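Side-chain contacts in DUF4276 family protein (Pyrococcus horikoshii, PDB 2P62), which is of unknown function but probably has a Toprim-like fold, which in topoisomerases and primases carries a metal-dependent active site: residues S15-L20 against Y134-L139; E91-R96 against L233-R238; D103-V108 against V117-G122. All blocks are in the same frame, centred on the assembly; numbering follows the deposited sequence.

In the fold
From the N terminus the chain forms strand 2-7 and then helix 11-23, whose segment 15-20 is met by residues 134-139, at the end of strand 129-136, in contact 1. Between them in sequence lies segment 91-96 of strand 89-97, which is met only much later by the C-terminal helix 233-239 in contact 2; the loops of contacts 1 and 2 therefore cross. Contact 3, between 103-108 and 117-122, closes a short local loop nested inside both. Contacts 1 and 2 pack helices 11-23 and 233-239 on neighbouring strands over one face of the sheet, while contact 3 joins helix 104-109, on the opposite face, to the edge strand 118-120.

Contact 1. Residues S15-L20 against Y134-L139; sequences SFFKVL and YGMGNL
M136 reaches from strand 129-136 toward F16 and F17 of helix 11-23, and nearly all the touching falls to its last carbon. From CB, which points toward the helix but does not itself reach it, the chain sets out with CG anti to the backbone N (chi1 -180°). It then bends at chi2 and again at chi3, about CB-CG and CG-SD, so that CE leads on from SD toward the two phenylalanine rings. There CE lies 3.8 Å from F17 CZ, with CE2 equally near, and approaches the ring obliquely. Its second neighbour is F16, whose CE1 is 4.5 Å away. The two phenylalanines are themselves in contact, F16 CD1 lying 4.2 Å above one face of the F17 ring and offset toward its rim. A flexible, unbranched methionine suits this place, since it can span backbones as far apart as 11.5 Å between the CA atoms of F16 and M136. L152 touches both F16 and M136, and L235 and M239 also touch F17, extending the apolar cluster. The arrangement is that of an alpha/beta sheet core, with a helix packed against parallel strands, consistent with a Toprim-like fold.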
loop_
_atom_site.group_PDB
_atom_site.type_symbol
_atom_site.label_atom_id
_atom_site.label_comp_id
_atom_site.label_asym_id
_atom_site.label_seq_id
_atom_site.Cartn_x
_atom_site.Cartn_y
_atom_site.Cartn_z
ATOM N N SER A 15 2.624 9.676 4.846
ATOM C CA SER A 15 2.673 8.996 6.142
ATOM C C SER A 15 3.781 9.554 7.013
ATOM O O SER A 15 3.580 9.809 8.202
ATOM C CB SER A 15 2.899 7.492 5.972
ATOM O OG SER A 15 1.764 6.862 5.427
ATOM N N PHE A 16 4.953 9.727 6.408
ATOM C CA PHE A 16 6.111 10.252 7.113
ATOM C C PHE A 16 5.753 11.579 7.787
ATOM O O PHE A 16 5.948 11.738 8.987
ATOM C CB PHE A 16 7.288 10.429 6.135
ATOM C CG PHE A 16 8.537 10.980 6.773
ATOM C CD1 PHE A 16 8.821 12.341 6.721
ATOM C CD2 PHE A 16 9.421 10.142 7.442
ATOM C CE1 PHE A 16 9.973 12.862 7.327
ATOM C CE2 PHE A 16 10.575 10.651 8.052
ATOM C CZ PHE A 16 10.848 12.016 7.993
ATOM N N PHE A 17 5.196 12.519 7.032
ATOM C CA PHE A 17 4.836 13.806 7.614
ATOM C C PHE A 17 3.683 13.712 8.609
ATOM O O PHE A 17 3.684 14.394 9.637
ATOM C CB PHE A 17 4.497 14.816 6.515
ATOM C CG PHE A 17 5.702 15.511 5.947
ATOM C CD1 PHE A 17 6.309 16.557 6.642
ATOM C CD2 PHE A 17 6.265 15.089 4.745
ATOM C CE1 PHE A 17 7.468 17.170 6.152
ATOM C CE2 PHE A 17 7.421 15.692 4.246
ATOM C CZ PHE A 17 8.027 16.738 4.954
ATOM N N LYS A 18 2.708 12.858 8.307
ATOM C CA LYS A 18 1.541 12.676 9.160
ATOM C C LYS A 18 1.911 12.128 10.544
ATOM O O LYS A 18 1.417 12.614 11.563
ATOM C CB LYS A 18 0.530 11.752 8.455
ATOM C CG LYS A 18 -0.852 11.673 9.105
ATOM C CD LYS A 18 -1.032 10.403 9.923
ATOM C CE LYS A 18 -1.299 9.205 9.036
ATOM N NZ LYS A 18 -2.554 9.401 8.299
ATOM N N VAL A 19 2.790 11.135 10.605
ATOM C CA VAL A 19 3.134 10.604 11.918
ATOM C C VAL A 19 3.898 11.643 12.752
ATOM O O VAL A 19 3.694 11.750 13.959
ATOM C CB VAL A 19 3.928 9.260 11.820
ATOM C CG1 VAL A 19 5.260 9.459 11.098
ATOM C CG2 VAL A 19 4.139 8.687 13.217
ATOM N N LEU A 20 4.762 12.427 12.117
ATOM C CA LEU A 20 5.485 13.445 12.865
ATOM C C LEU A 20 4.541 14.555 13.319
ATOM O O LEU A 20 4.580 14.972 14.473
ATOM C CB LEU A 20 6.590 14.059 12.015
ATOM C CG LEU A 20 7.743 13.142 11.611
ATOM C CD1 LEU A 20 8.512 13.828 10.503
ATOM C CD2 LEU A 20 8.642 12.816 12.808
ATOM N N TYR A 134 11.027 22.428 -0.871
ATOM C CA TYR A 134 11.945 21.658 -0.050
ATOM C C TYR A 134 12.370 20.336 -0.669
ATOM O O TYR A 134 11.538 19.552 -1.120
ATOM C CB TYR A 134 11.309 21.414 1.320
ATOM C CG TYR A 134 12.203 20.707 2.305
ATOM C CD1 TYR A 134 12.175 19.317 2.429
ATOM C CD2 TYR A 134 13.098 21.425 3.101
ATOM C CE1 TYR A 134 13.018 18.658 3.326
ATOM C CE2 TYR A 134 13.948 20.775 3.998
ATOM C CZ TYR A 134 13.900 19.395 4.105
ATOM O OH TYR A 134 14.723 18.752 4.999
ATOM N N GLY A 135 13.680 20.100 -0.690
ATOM C CA GLY A 135 14.208 18.864 -1.238
ATOM C C GLY A 135 14.454 17.865 -0.121
ATOM O O GLY A 135 15.175 18.172 0.826
ATOM N N MET A 136 13.855 16.680 -0.223
ATOM C CA MET A 136 14.010 15.644 0.794
ATOM C C MET A 136 15.218 14.747 0.532
ATOM O O MET A 136 15.529 14.409 -0.609
ATOM C CB MET A 136 12.745 14.782 0.857
ATOM C CG MET A 136 12.774 13.652 1.895
ATOM S SD MET A 136 12.711 14.222 3.616
ATOM C CE MET A 136 11.131 15.012 3.577
ATOM N N GLY A 137 15.903 14.365 1.599
ATOM C CA GLY A 137 17.055 13.501 1.445
ATOM C C GLY A 137 18.383 14.219 1.316
ATOM O O GLY A 137 19.312 13.681 0.720
ATOM N N ASN A 138 18.494 15.426 1.860
ATOM C CA ASN A 138 19.760 16.146 1.767
ATOM C C ASN A 138 20.696 15.757 2.906
ATOM O O ASN A 138 20.802 16.461 3.912
ATOM C CB ASN A 138 19.538 17.661 1.777
ATOM C CG ASN A 138 19.849 18.300 0.434
ATOM O OD1 ASN A 138 20.884 18.009 -0.177
ATOM N ND2 ASN A 138 18.965 19.182 -0.030
ATOM N N LEU A 139 21.364 14.622 2.747
ATOM C CA LEU A 139 22.304 14.132 3.752
ATOM C C LEU A 139 23.233 13.121 3.110
ATOM O O LEU A 139 23.143 12.866 1.913
ATOM C CB LEU A 139 21.563 13.502 4.953
ATOM C CG LEU A 139 20.638 12.265 4.889
ATOM C CD1 LEU A 139 19.626 12.427 3.761
ATOM C CD2 LEU A 139 21.442 10.995 4.696
#

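Contact 2. Residues E91-R96 against L233-R238; sequences EVYVVR and LPLLER
Y93 and L235 run past one another, pointing opposite ways, one side chain rising from strand 89-97 and the other descending from the C-terminal helix. L235 CD1 approaches the phenol ring obliquely, 3.7 Å from Y93 CD2, with Y93 CE2 only slightly farther. The leucine places its CG anti to the backbone N (chi1 169°), which carries the methyl toward a strand that its CB does not face. The Y93 ring runs onward beyond this methyl, so that its hydroxyl end arrives at R238. There OH lies 3.6 Å from R238 CB and close to the carbonyl group of the same residue, while the guanidinium end of the arginine leads away from the strand. E91, two residues before Y93 on the same side of the strand, extends its chain beyond CG alongside the phenol. Y93 OH donates to E91 OE1 at 2.8 Å, meeting the oxygen from above the carboxylate plane, 65° out of it. Water 1 joins the two segments: it lies 2.8 Å from R238 O and 3.1 Å from E91 OE2 and donates to these oxygens, though further acceptors compete for its protons. Y132 of the neighbouring strand 129-136 stacks with Y93, and K4 forms a salt bridge with E91 OE1. Tyrosine suits a place that needs apolar ring carbons beside leucine and a hydroxyl at the end. With a lysine and a phenol on OE1, the E91 carboxylate is probably favoured as the anion, and the pairing of strand with helix passes from apolar contact at L235 to a water-mediated link to the main-chain oxygen of R238.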
loop_
_atom_site.group_PDB
_atom_site.type_symbol
_atom_site.label_atom_id
_atom_site.label_comp_id
_atom_site.label_asym_id
_atom_site.label_seq_id
_atom_site.Cartn_x
_atom_site.Cartn_y
_atom_site.Cartn_z
ATOM N N GLU A 91 0.453 29.589 3.512
ATOM C CA GLU A 91 1.713 28.938 3.204
ATOM C C GLU A 91 1.471 27.681 2.389
ATOM O O GLU A 91 0.455 26.997 2.541
ATOM C CB GLU A 91 2.507 28.595 4.487
ATOM C CG GLU A 91 2.721 29.783 5.430
ATOM C CD GLU A 91 3.623 29.501 6.625
ATOM O OE1 GLU A 91 3.492 28.423 7.255
ATOM O OE2 GLU A 91 4.461 30.380 6.949
ATOM N N VAL A 92 2.411 27.411 1.497
ATOM C CA VAL A 92 2.359 26.234 0.661
ATOM C C VAL A 92 3.742 25.604 0.690
ATOM O O VAL A 92 4.751 26.272 0.445
ATOM C CB VAL A 92 1.995 26.563 -0.809
ATOM C CG1 VAL A 92 2.069 25.293 -1.638
ATOM C CG2 VAL A 92 0.585 27.152 -0.897
ATOM N N TYR A 93 3.778 24.316 1.018
ATOM C CA TYR A 93 5.023 23.563 1.071
ATOM C C TYR A 93 5.044 22.575 -0.087
ATOM O O TYR A 93 4.069 21.877 -0.328
ATOM C CB TYR A 93 5.138 22.809 2.406
ATOM C CG TYR A 93 5.252 23.725 3.599
ATOM C CD1 TYR A 93 4.114 24.315 4.154
ATOM C CD2 TYR A 93 6.501 24.086 4.113
ATOM C CE1 TYR A 93 4.212 25.250 5.174
ATOM C CE2 TYR A 93 6.609 25.029 5.145
ATOM C CZ TYR A 93 5.460 25.611 5.666
ATOM O OH TYR A 93 5.537 26.593 6.638
ATOM N N VAL A 94 6.145 22.530 -0.821
ATOM C CA VAL A 94 6.253 21.594 -1.930
ATOM C C VAL A 94 7.478 20.729 -1.657
ATOM O O VAL A 94 8.603 21.209 -1.716
ATOM C CB VAL A 94 6.398 22.343 -3.268
ATOM C CG1 VAL A 94 6.436 21.343 -4.427
ATOM C CG2 VAL A 94 5.224 23.301 -3.452
ATOM N N VAL A 95 7.246 19.459 -1.337
ATOM C CA VAL A 95 8.315 18.527 -1.005
ATOM C C VAL A 95 8.569 17.497 -2.085
ATOM O O VAL A 95 7.646 16.821 -2.549
ATOM C CB VAL A 95 7.991 17.794 0.305
ATOM C CG1 VAL A 95 9.067 16.746 0.618
ATOM C CG2 VAL A 95 7.869 18.825 1.435
ATOM N N ARG A 96 9.833 17.374 -2.469
ATOM C CA ARG A 96 10.232 16.436 -3.505
ATOM C C ARG A 96 11.636 15.925 -3.233
ATOM O O ARG A 96 12.474 16.652 -2.700
ATOM C CB ARG A 96 10.202 17.117 -4.884
ATOM C CG ARG A 96 10.564 16.162 -6.022
ATOM C CD ARG A 96 10.492 16.809 -7.389
ATOM N NE ARG A 96 11.633 17.688 -7.654
ATOM C CZ ARG A 96 11.841 18.317 -8.808
ATOM N NH1 ARG A 96 10.992 18.169 -9.815
ATOM N NH2 ARG A 96 12.898 19.098 -8.954
ATOM N N LEU A 233 13.953 19.651 11.123
ATOM C CA LEU A 233 13.363 20.432 12.206
ATOM C C LEU A 233 12.872 21.822 11.795
ATOM O O LEU A 233 11.728 22.191 12.066
ATOM C CB LEU A 233 14.362 20.541 13.355
ATOM C CG LEU A 233 13.876 20.070 14.726
ATOM C CD1 LEU A 233 13.024 18.805 14.605
ATOM C CD2 LEU A 233 15.089 19.833 15.609
ATOM N N PRO A 234 13.730 22.615 11.143
ATOM C CA PRO A 234 13.310 23.957 10.726
ATOM C C PRO A 234 12.092 23.966 9.801
ATOM O O PRO A 234 11.289 24.893 9.840
ATOM C CB PRO A 234 14.580 24.540 10.087
ATOM C CG PRO A 234 15.369 23.323 9.688
ATOM C CD PRO A 234 15.144 22.377 10.824
ATOM N N LEU A 235 11.951 22.930 8.983
ATOM C CA LEU A 235 10.807 22.824 8.073
ATOM C C LEU A 235 9.534 22.499 8.874
ATOM O O LEU A 235 8.475 23.102 8.675
ATOM C CB LEU A 235 11.043 21.711 7.044
ATOM C CG LEU A 235 9.818 21.329 6.196
ATOM C CD1 LEU A 235 9.583 22.399 5.127
ATOM C CD2 LEU A 235 10.028 19.973 5.543
ATOM N N LEU A 236 9.648 21.524 9.769
ATOM C CA LEU A 236 8.523 21.120 10.593
ATOM C C LEU A 236 8.079 22.263 11.488
ATOM O O LEU A 236 6.883 22.533 11.621
ATOM C CB LEU A 236 8.908 19.912 11.453
ATOM C CG LEU A 236 9.129 18.619 10.657
ATOM C CD1 LEU A 236 9.926 17.601 11.465
ATOM C CD2 LEU A 236 7.770 18.075 10.255
ATOM N N GLU A 237 9.044 22.944 12.092
ATOM C CA GLU A 237 8.725 24.044 12.991
ATOM C C GLU A 237 8.077 25.215 12.259
ATOM O O GLU A 237 7.412 26.039 12.875
ATOM C CB GLU A 237 9.983 24.486 13.751
ATOM C CG GLU A 237 10.631 23.342 14.528
ATOM C CD GLU A 237 11.816 23.778 15.368
ATOM O OE1 GLU A 237 12.584 24.656 14.914
ATOM O OE2 GLU A 237 11.990 23.231 16.478
ATOM N N ARG A 238 8.256 25.264 10.943
ATOM C CA ARG A 238 7.665 26.316 10.127
ATOM C C ARG A 238 6.211 25.944 9.830
ATOM O O ARG A 238 5.299 26.768 9.976
ATOM C CB ARG A 238 8.442 26.465 8.819
ATOM C CG ARG A 238 8.619 27.900 8.374
ATOM C CD ARG A 238 9.282 28.698 9.480
ATOM N NE ARG A 238 9.471 30.103 9.136
ATOM C CZ ARG A 238 10.400 30.553 8.301
ATOM N NH1 ARG A 238 10.487 31.854 8.060
ATOM N NH2 ARG A 238 11.242 29.708 7.714
HETATM O O HOH W 1 5.348 29.538 9.767
#

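Contact 3. Residues D103-V108 against V117-G122; sequences DVFEWV and VRVDNG
F105 touches the hairpin segment 117-122 with the edge of its ring, at two adjoining atoms. V119 CG2 lies 4.0 Å from F105 CZ, near the plane of the ring, the two side chains crossing at a slant. Beside it, the carbonyl oxygen G122 O stands 4.2 Å from F105 CE2, again near the ring plane. At this distance any attraction between the oxygen and the mildly positive ring rim is probably weak. The ring gets there because F105 has CG anti to its own N (chi1 -173°), which sends it outward from the helix toward the hairpin. V119, branched at CB, is at home in an extended strand and offers CG2 to the ring.

The next shell helps to position both partners. D103 is the N-cap of helix 104-109: its OD1 accepts from F105 N at 2.8 Å, on the anti side of the carboxylate and 18° out of its plane, with an N-H...O angle of 142°. The first turn, from which the ring projects, is thereby tied at its start. On the hairpin, N121 and G122 both have positive phi, near the values of a type I' turn. Asparagine and glycine tolerate such angles well, and the turn brings G122 O round to the phenylalanine.

Farther out, F105 also rests on I124 and P133, a reach that suits a long, flat, apolar side chain, and V108 packs on V94. Helix 104-109 thus packs on the sheet over strands 89-97 and 129-136, its F105 also touching 123-126 and the edge strand 118-120.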
loop_
_atom_site.group_PDB
_atom_site.type_symbol
_atom_site.label_atom_id
_atom_site.label_comp_id
_atom_site.label_asym_id
_atom_site.label_seq_id
_atom_site.Cartn_x
_atom_site.Cartn_y
_atom_site.Cartn_z
ATOM N N ASP A 103 16.833 21.342 -9.280
ATOM C CA ASP A 103 16.669 21.895 -7.945
ATOM C C ASP A 103 15.193 22.215 -7.690
ATOM O O ASP A 103 14.522 22.840 -8.513
ATOM C CB ASP A 103 17.560 23.134 -7.798
ATOM C CG ASP A 103 17.580 23.676 -6.391
ATOM O OD1 ASP A 103 16.555 24.245 -5.967
ATOM O OD2 ASP A 103 18.613 23.535 -5.697
ATOM N N VAL A 104 14.685 21.770 -6.551
ATOM C CA VAL A 104 13.283 21.993 -6.226
ATOM C C VAL A 104 12.882 23.473 -6.268
ATOM O O VAL A 104 11.752 23.804 -6.645
ATOM C CB VAL A 104 12.941 21.382 -4.848
ATOM C CG1 VAL A 104 13.724 22.085 -3.750
ATOM C CG2 VAL A 104 11.447 21.446 -4.600
ATOM N N PHE A 105 13.797 24.363 -5.896
ATOM C CA PHE A 105 13.488 25.791 -5.927
ATOM C C PHE A 105 13.163 26.236 -7.357
ATOM O O PHE A 105 12.152 26.900 -7.597
ATOM C CB PHE A 105 14.652 26.616 -5.364
ATOM C CG PHE A 105 14.330 28.075 -5.210
ATOM C CD1 PHE A 105 14.449 28.949 -6.294
ATOM C CD2 PHE A 105 13.851 28.568 -3.998
ATOM C CE1 PHE A 105 14.091 30.298 -6.175
ATOM C CE2 PHE A 105 13.489 29.914 -3.869
ATOM C CZ PHE A 105 13.609 30.782 -4.965
ATOM N N GLU A 106 14.017 25.872 -8.307
ATOM C CA GLU A 106 13.776 26.221 -9.705
ATOM C C GLU A 106 12.485 25.535 -10.205
ATOM O O GLU A 106 11.686 26.138 -10.924
ATOM C CB GLU A 106 14.972 25.798 -10.569
ATOM C CG GLU A 106 16.234 26.631 -10.350
ATOM C CD GLU A 106 17.468 26.021 -11.015
ATOM O OE1 GLU A 106 17.350 25.582 -12.186
ATOM O OE2 GLU A 106 18.553 25.984 -10.379
ATOM N N TRP A 107 12.280 24.281 -9.804
ATOM C CA TRP A 107 11.095 23.533 -10.208
ATOM C C TRP A 107 9.815 24.300 -9.836
ATOM O O TRP A 107 8.944 24.547 -10.678
ATOM C CB TRP A 107 11.128 22.147 -9.552
ATOM C CG TRP A 107 9.994 21.238 -9.928
ATOM C CD1 TRP A 107 9.577 20.913 -11.187
ATOM C CD2 TRP A 107 9.122 20.545 -9.023
ATOM N NE1 TRP A 107 8.493 20.062 -11.120
ATOM C CE2 TRP A 107 8.195 19.821 -9.806
ATOM C CE3 TRP A 107 9.037 20.464 -7.625
ATOM C CZ2 TRP A 107 7.188 19.030 -9.239
ATOM C CZ3 TRP A 107 8.033 19.674 -7.057
ATOM C CH2 TRP A 107 7.122 18.967 -7.867
ATOM N N VAL A 108 9.712 24.707 -8.579
ATOM C CA VAL A 108 8.544 25.449 -8.135
ATOM C C VAL A 108 8.453 26.806 -8.837
ATOM O O VAL A 108 7.398 27.187 -9.339
ATOM C CB VAL A 108 8.589 25.652 -6.609
ATOM C CG1 VAL A 108 7.414 26.523 -6.148
ATOM C CG2 VAL A 108 8.548 24.297 -5.925
ATOM N N VAL A 117 6.982 38.173 -7.710
ATOM C CA VAL A 117 7.616 37.324 -6.720
ATOM C C VAL A 117 8.651 38.068 -5.885
ATOM O O VAL A 117 9.195 39.084 -6.316
ATOM C CB VAL A 117 8.284 36.100 -7.398
ATOM C CG1 VAL A 117 9.484 36.545 -8.227
ATOM C CG2 VAL A 117 8.719 35.114 -6.358
ATOM N N ARG A 118 8.904 37.552 -4.687
ATOM C CA ARG A 118 9.872 38.117 -3.748
ATOM C C ARG A 118 10.315 36.970 -2.857
ATOM O O ARG A 118 9.485 36.214 -2.347
ATOM C CB ARG A 118 9.225 39.201 -2.878
ATOM C CG ARG A 118 10.204 39.961 -1.986
ATOM C CD ARG A 118 9.669 40.096 -0.572
ATOM N NE ARG A 118 8.234 40.383 -0.574
ATOM C CZ ARG A 118 7.401 40.030 0.400
ATOM N NH1 ARG A 118 7.856 39.377 1.466
ATOM N NH2 ARG A 118 6.111 40.314 0.300
ATOM N N VAL A 119 11.620 36.841 -2.656
ATOM C CA VAL A 119 12.135 35.762 -1.832
ATOM C C VAL A 119 12.422 36.231 -0.414
ATOM O O VAL A 119 13.073 37.249 -0.195
ATOM C CB VAL A 119 13.388 35.166 -2.474
ATOM C CG1 VAL A 119 13.985 34.085 -1.586
ATOM C CG2 VAL A 119 13.013 34.596 -3.828
ATOM N N ASP A 120 11.924 35.472 0.548
ATOM C CA ASP A 120 12.090 35.818 1.944
ATOM C C ASP A 120 12.312 34.546 2.743
ATOM O O ASP A 120 11.463 33.658 2.741
ATOM C CB ASP A 120 10.832 36.540 2.430
ATOM C CG ASP A 120 10.943 37.008 3.856
ATOM O OD1 ASP A 120 9.903 37.416 4.419
ATOM O OD2 ASP A 120 12.065 36.976 4.413
ATOM N N ASN A 121 13.458 34.464 3.417
ATOM C CA ASN A 121 13.805 33.298 4.227
ATOM C C ASN A 121 13.730 32.020 3.410
ATOM O O ASN A 121 13.159 31.024 3.855
ATOM C CB ASN A 121 12.861 33.173 5.425
ATOM C CG ASN A 121 13.019 34.310 6.417
ATOM O OD1 ASN A 121 12.193 34.479 7.322
ATOM N ND2 ASN A 121 14.087 35.095 6.262
ATOM N N GLY A 122 14.298 32.051 2.210
ATOM C CA GLY A 122 14.272 30.869 1.370
ATOM C C GLY A 122 12.893 30.509 0.840
ATOM O O GLY A 122 12.724 29.454 0.235
#